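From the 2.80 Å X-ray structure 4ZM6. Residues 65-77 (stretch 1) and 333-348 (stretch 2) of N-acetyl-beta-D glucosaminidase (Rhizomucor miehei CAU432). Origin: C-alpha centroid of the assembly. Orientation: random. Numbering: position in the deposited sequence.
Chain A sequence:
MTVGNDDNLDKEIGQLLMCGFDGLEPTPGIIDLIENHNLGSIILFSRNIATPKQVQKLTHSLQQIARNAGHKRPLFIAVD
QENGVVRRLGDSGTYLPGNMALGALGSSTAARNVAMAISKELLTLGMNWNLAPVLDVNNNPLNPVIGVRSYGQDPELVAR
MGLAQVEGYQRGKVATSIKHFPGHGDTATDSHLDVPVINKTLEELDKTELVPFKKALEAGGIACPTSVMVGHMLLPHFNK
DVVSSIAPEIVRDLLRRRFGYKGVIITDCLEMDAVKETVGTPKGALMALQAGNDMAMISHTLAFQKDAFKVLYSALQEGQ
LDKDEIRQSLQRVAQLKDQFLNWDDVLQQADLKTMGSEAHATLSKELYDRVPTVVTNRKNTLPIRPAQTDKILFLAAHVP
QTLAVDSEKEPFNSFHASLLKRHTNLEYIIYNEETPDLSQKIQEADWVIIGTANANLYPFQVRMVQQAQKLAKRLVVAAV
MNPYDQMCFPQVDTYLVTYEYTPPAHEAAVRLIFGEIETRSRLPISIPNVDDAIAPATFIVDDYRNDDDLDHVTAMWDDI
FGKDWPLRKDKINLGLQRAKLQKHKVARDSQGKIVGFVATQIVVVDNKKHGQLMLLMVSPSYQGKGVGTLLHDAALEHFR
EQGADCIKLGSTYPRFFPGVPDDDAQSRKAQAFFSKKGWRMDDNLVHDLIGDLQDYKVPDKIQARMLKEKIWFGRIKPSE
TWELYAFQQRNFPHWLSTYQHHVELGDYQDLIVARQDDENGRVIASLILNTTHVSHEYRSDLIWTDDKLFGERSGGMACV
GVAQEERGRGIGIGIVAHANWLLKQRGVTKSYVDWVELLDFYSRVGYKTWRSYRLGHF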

# COMPACT_ATOMS: atom_id res chain seq x y z
N ILE A 65 0.74 40.01 29.22
CA ILE A 65 -0.47 40.78 28.92
C ILE A 65 -1.70 39.87 28.82
O ILE A 65 -2.80 40.26 29.24
N ALA A 66 -1.51 38.68 28.26
CA ALA A 66 -2.59 37.71 28.13
C ALA A 66 -3.09 37.21 29.48
O ALA A 66 -4.30 37.02 29.66
N ARG A 67 -2.17 36.99 30.42
CA ARG A 67 -2.53 36.49 31.75
C ARG A 67 -3.21 37.57 32.59
O ARG A 67 -4.22 37.30 33.24
N ASN A 68 -2.65 38.78 32.57
CA ASN A 68 -3.26 39.93 33.24
C ASN A 68 -4.66 40.21 32.72
O ASN A 68 -5.55 40.57 33.49
N ALA A 69 -4.86 40.03 31.41
CA ALA A 69 -6.15 40.28 30.78
C ALA A 69 -7.20 39.19 31.04
O ALA A 69 -8.33 39.30 30.57
N GLY A 70 -6.83 38.13 31.77
CA GLY A 70 -7.78 37.14 32.27
C GLY A 70 -8.10 35.99 31.34
O GLY A 70 -9.19 35.41 31.42
N HIS A 71 -7.16 35.63 30.46
CA HIS A 71 -7.34 34.49 29.56
C HIS A 71 -7.36 33.19 30.35
O HIS A 71 -6.58 33.02 31.29
N LYS A 72 -8.22 32.26 29.94
CA LYS A 72 -8.27 30.95 30.57
C LYS A 72 -7.01 30.15 30.23
O LYS A 72 -6.41 29.53 31.11
N ARG A 73 -6.60 30.19 28.96
CA ARG A 73 -5.41 29.48 28.50
C ARG A 73 -4.40 30.41 27.85
O ARG A 73 -4.78 31.47 27.34
N PRO A 74 -3.11 30.02 27.84
CA PRO A 74 -2.07 30.87 27.25
C PRO A 74 -2.20 31.01 25.74
O PRO A 74 -2.84 30.19 25.09
N LEU A 75 -1.60 32.06 25.20
CA LEU A 75 -1.56 32.29 23.77
C LEU A 75 -0.75 31.23 23.05
O LEU A 75 0.17 30.64 23.62
N PHE A 76 -1.11 30.98 21.79
CA PHE A 76 -0.24 30.30 20.86
C PHE A 76 0.59 31.38 20.19
O PHE A 76 0.08 32.45 19.87
N ILE A 77 1.87 31.10 19.98
CA ILE A 77 2.77 32.01 19.26
C ILE A 77 3.40 31.23 18.10
O ILE A 77 4.38 30.50 18.28
N VAL A 333 -9.89 23.84 19.73
CA VAL A 333 -8.80 24.76 20.04
C VAL A 333 -8.40 24.66 21.51
O VAL A 333 -7.22 24.82 21.85
N ALA A 334 -9.37 24.41 22.38
CA ALA A 334 -9.09 24.15 23.80
C ALA A 334 -8.25 22.88 23.94
O ALA A 334 -7.19 22.89 24.57
N GLN A 335 -8.72 21.79 23.33
CA GLN A 335 -7.98 20.53 23.30
C GLN A 335 -6.54 20.72 22.82
O GLN A 335 -5.60 20.21 23.43
N LEU A 336 -6.38 21.46 21.72
CA LEU A 336 -5.07 21.70 21.14
C LEU A 336 -4.18 22.47 22.11
O LEU A 336 -3.02 22.12 22.31
N LYS A 337 -4.72 23.51 22.73
CA LYS A 337 -3.98 24.27 23.74
C LYS A 337 -3.63 23.42 24.96
O LYS A 337 -2.51 23.50 25.46
N ASP A 338 -4.57 22.60 25.42
CA ASP A 338 -4.33 21.72 26.57
C ASP A 338 -3.25 20.68 26.30
O ASP A 338 -2.59 20.21 27.23
N GLN A 339 -3.07 20.31 25.03
CA GLN A 339 -2.02 19.36 24.64
C GLN A 339 -0.63 19.96 24.80
O GLN A 339 0.31 19.25 25.17
N PHE A 340 -0.49 21.25 24.54
CA PHE A 340 0.83 21.89 24.47
C PHE A 340 1.08 23.01 25.49
O PHE A 340 2.24 23.32 25.77
N LEU A 341 0.02 23.60 26.05
CA LEU A 341 0.16 24.86 26.80
C LEU A 341 -0.25 24.74 28.26
O LEU A 341 -1.27 24.13 28.59
N ASN A 342 0.56 25.32 29.14
CA ASN A 342 0.21 25.48 30.55
C ASN A 342 0.92 26.72 31.10
O ASN A 342 2.07 26.99 30.75
N TRP A 343 0.23 27.46 31.96
CA TRP A 343 0.68 28.79 32.37
C TRP A 343 2.07 28.83 33.02
O TRP A 343 2.82 29.78 32.80
N ASP A 344 2.40 27.81 33.81
CA ASP A 344 3.64 27.80 34.58
C ASP A 344 4.88 27.95 33.69
O ASP A 344 5.53 28.99 33.72
N ASP A 345 5.17 26.94 32.88
CA ASP A 345 6.38 26.95 32.04
C ASP A 345 6.28 27.87 30.82
O ASP A 345 7.29 28.19 30.18
N VAL A 346 5.07 28.30 30.49
CA VAL A 346 4.84 29.30 29.45
C VAL A 346 5.31 30.69 29.90
O VAL A 346 5.79 31.49 29.09
N LEU A 347 5.20 30.96 31.21
CA LEU A 347 5.67 32.22 31.80
C LEU A 347 7.08 32.13 32.38
O LEU A 347 7.84 33.10 32.34
N GLN A 348 7.42 30.97 32.95
CA GLN A 348 8.73 30.76 33.58
C GLN A 348 9.91 31.11 32.67
O GLN A 348 10.90 31.67 33.14

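Where a loop packs against helices distant in sequence, its exposed carbonyl groups and the long side chains around them often decide how the surfaces fit together. Residues 65-77 and 333-348 of this N-acetyl-beta-D glucosaminidase, at least 260 positions apart wherever they touch, illustrate the principle and bury 890 Å² between them.

The polar contacts come first. Arg-73 and Asp-338 form a salt bridge, with Arg-73 NE donating to Asp-338 OD1 at 2.8 Å; a second, weak hydrogen bond runs from Arg-73 NH2 to Asp-338 OD2 at 3.5 Å. The CA-to-CB bond of Arg-73 points away overall from the second stretch, though CB still touches it, and an m rotamer followed by t at chi2 and chi3 carries the guanidinium back to it. The carboxylate, from an Asp-338 also in m, meets the edge of this group, where its N-H bonds lie, while Ala-334 CB sits over one face, 3.7 Å from Arg-73 CZ.

Two backbone carbonyls of the loop are claimed by side chains from the second stretch. Lys-337 points toward the loop and, with chi1 m and the remaining torsions t, is extended enough for its NZ to reach Pro-74 O at 2.7 Å. The same ammonium is also bonded elsewhere in the structure, so this buried lysine does not depend on one partner. Trp-343, again m, donates from NE1 to Lys-72 O at 3.0 Å with an angle of 162°, a bond lying near the indole plane that leaves both ring faces free for packing.

Both faces are used. Over one lies Pro-74, whose CG is 3.8 Å from the centroid of the six-membered ring of Trp-343 in a CH-pi contact. The opposite face receives Arg-67, chi1 t, in a cation-pi interaction: Arg-67 CZ stands 3.9 Å from the centroid of the five-membered ring of Trp-343. Arg-67 NH1 also comes within 3.2 Å of Trp-343 NE1, but both are donors, so it is no hydrogen bond; the closeness comes with the cation-pi contact. The aliphatic part of Arg-67 contributes as well, its CD lying 3.3 Å from Leu-347 CD1. Trp-343 thus sits between a proline and an arginine and has the largest area covered by the opposing stretch.

Farther out the packing is apolar. Pro-74 CB meets Val-346 CG1 at 3.8 Å, and Pro-74 CG meets Leu-341 CB at 4.0 Å, so that, with Trp-343, the proline ring touches three side chains of the second stretch. Leu-341, m then t, points toward the loop and places CD1 almost exactly above the Phe-76 ring, 3.8 Å from its centroid and 3° off the normal. The CA-to-CB bond of Phe-76 points sideways to the second stretch, with chi1 at -98°, between wells, and the ring end comes nearer: CZ lies 3.8 Å from Leu-336 CG, and CE2 lies 3.5 Å from Lys-337 CG. Lys-337 therefore serves twice, its methylenes lining the hydrophobic contact while its charged end satisfies a loop carbonyl.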

# COMPACT_ATOMS: atom_id res chain seq x y z
CB ILE A 65 -0.29 41.59 27.62
CG1 ILE A 65 0.72 42.72 27.84
CG2 ILE A 65 -1.62 42.17 27.14
CD1 ILE A 65 1.41 43.19 26.57
CB ALA A 66 -2.14 36.53 27.27
CB ARG A 67 -1.30 35.96 32.49
CG ARG A 67 -1.63 35.36 33.85
CD ARG A 67 -0.74 34.17 34.16
NE ARG A 67 -1.21 33.35 35.28
CZ ARG A 67 -2.28 32.55 35.25
NH1 ARG A 67 -3.05 32.47 34.17
NH2 ARG A 67 -2.59 31.83 36.33
CB ASN A 68 -2.39 41.19 33.08
CG ASN A 68 -1.27 41.28 34.11
OD1 ASN A 68 -1.17 40.46 35.02
ND2 ASN A 68 -0.44 42.30 33.96
CB ALA A 69 -5.96 40.46 29.28
CB HIS A 71 -6.20 34.41 28.54
CG HIS A 71 -6.34 35.36 27.40
ND1 HIS A 71 -6.08 36.70 27.52
CD2 HIS A 71 -6.70 35.15 26.11
CE1 HIS A 71 -6.28 37.29 26.35
NE2 HIS A 71 -6.65 36.37 25.48
CB LYS A 72 -9.53 30.18 30.14
CG LYS A 72 -9.86 28.99 31.03
CD LYS A 72 -11.17 28.34 30.63
CE LYS A 72 -11.40 27.03 31.37
NZ LYS A 72 -12.47 26.21 30.74
CB ARG A 73 -5.79 28.39 27.50
CG ARG A 73 -6.57 27.25 28.13
CD ARG A 73 -6.93 26.20 27.10
NE ARG A 73 -7.84 25.21 27.66
CZ ARG A 73 -9.15 25.38 27.84
NH1 ARG A 73 -9.74 26.53 27.51
NH2 ARG A 73 -9.88 24.40 28.36
CB PRO A 74 -0.76 30.16 27.61
CG PRO A 74 -1.11 29.11 28.61
CD PRO A 74 -2.55 28.78 28.40
CB LEU A 75 -0.93 33.65 23.45
CG LEU A 75 -1.59 34.93 23.99
CD1 LEU A 75 -0.80 36.14 23.53
CD2 LEU A 75 -3.04 35.03 23.53
CB PHE A 76 -1.04 29.53 19.79
CG PHE A 76 -1.21 28.06 20.08
CD1 PHE A 76 -0.10 27.24 20.24
CD2 PHE A 76 -2.48 27.49 20.14
CE1 PHE A 76 -0.25 25.89 20.49
CE2 PHE A 76 -2.63 26.14 20.38
CZ PHE A 76 -1.52 25.33 20.56
CB ILE A 77 3.84 32.59 20.19
CG1 ILE A 77 3.18 33.36 21.34
CG2 ILE A 77 4.81 33.49 19.43
CD1 ILE A 77 4.15 33.97 22.32
CB VAL A 333 -9.18 26.22 19.70
CG1 VAL A 333 -8.06 27.18 20.08
CG2 VAL A 333 -9.51 26.34 18.22
CB ALA A 334 -10.38 24.03 24.59
CB GLN A 335 -8.70 19.50 22.42
CG GLN A 335 -9.81 18.74 23.13
CD GLN A 335 -10.86 18.17 22.17
OE1 GLN A 335 -11.46 18.91 21.39
NE2 GLN A 335 -11.10 16.87 22.25
CB LEU A 336 -5.17 22.44 19.81
CG LEU A 336 -3.86 22.70 19.06
CD1 LEU A 336 -3.02 21.43 18.96
CD2 LEU A 336 -4.11 23.25 17.67
CB LYS A 337 -4.77 25.52 24.17
CG LYS A 337 -4.76 26.63 23.13
CD LYS A 337 -5.13 27.97 23.73
CE LYS A 337 -5.01 29.07 22.68
NZ LYS A 337 -4.91 30.42 23.30
CB ASP A 338 -5.63 21.01 26.99
CG ASP A 338 -6.64 21.96 27.61
OD1 ASP A 338 -6.23 23.00 28.17
OD2 ASP A 338 -7.85 21.66 27.56
CB GLN A 339 -2.24 18.89 23.20
CG GLN A 339 -1.43 17.64 22.83
CD GLN A 339 -1.67 17.16 21.41
OE1 GLN A 339 -0.77 16.58 20.78
NE2 GLN A 339 -2.88 17.37 20.89
CB PHE A 340 1.04 22.47 23.07
CG PHE A 340 1.20 21.43 22.00
CD1 PHE A 340 2.44 20.85 21.75
CD2 PHE A 340 0.12 21.04 21.22
CE1 PHE A 340 2.60 19.89 20.76
CE2 PHE A 340 0.27 20.09 20.22
CZ PHE A 340 1.51 19.51 20.00
CB LEU A 341 -0.66 25.97 26.12
CG LEU A 341 -0.45 26.15 24.61
CD1 LEU A 341 -1.37 27.22 24.06
CD2 LEU A 341 0.99 26.48 24.29
CB ASN A 342 0.56 24.23 31.36
CG ASN A 342 2.04 24.11 31.66
OD1 ASN A 342 2.55 24.75 32.58
ND2 ASN A 342 2.73 23.28 30.90
CB TRP A 343 -0.35 29.45 33.29
CG TRP A 343 -1.51 30.03 32.55
CD1 TRP A 343 -2.81 29.62 32.59
CD2 TRP A 343 -1.47 31.14 31.64
NE1 TRP A 343 -3.58 30.40 31.76
CE2 TRP A 343 -2.78 31.34 31.17
CE3 TRP A 343 -0.44 31.98 31.18
CZ2 TRP A 343 -3.10 32.36 30.26
CZ3 TRP A 343 -0.76 32.98 30.28
CH2 TRP A 343 -2.08 33.17 29.83
CB ASP A 344 3.76 26.52 35.43
CG ASP A 344 2.72 26.46 36.53
OD1 ASP A 344 1.51 26.56 36.23
OD2 ASP A 344 3.11 26.29 37.71
CB ASP A 345 6.79 25.52 31.62
CG ASP A 345 5.67 24.76 30.93
OD1 ASP A 345 4.63 25.37 30.60
OD2 ASP A 345 5.84 23.54 30.73
CB VAL A 346 3.35 29.30 29.02
CG1 VAL A 346 2.98 30.54 28.23
CG2 VAL A 346 3.02 28.06 28.21
CB LEU A 347 4.72 32.67 32.92
CG LEU A 347 3.29 33.03 32.50
CD1 LEU A 347 2.36 33.00 33.70
CD2 LEU A 347 3.26 34.39 31.82
CB GLN A 348 8.89 29.31 34.06
CG GLN A 348 8.25 29.05 35.42
CD GLN A 348 8.27 27.58 35.81
OE1 GLN A 348 8.72 26.72 35.05
NE2 GLN A 348 7.79 27.28 37.01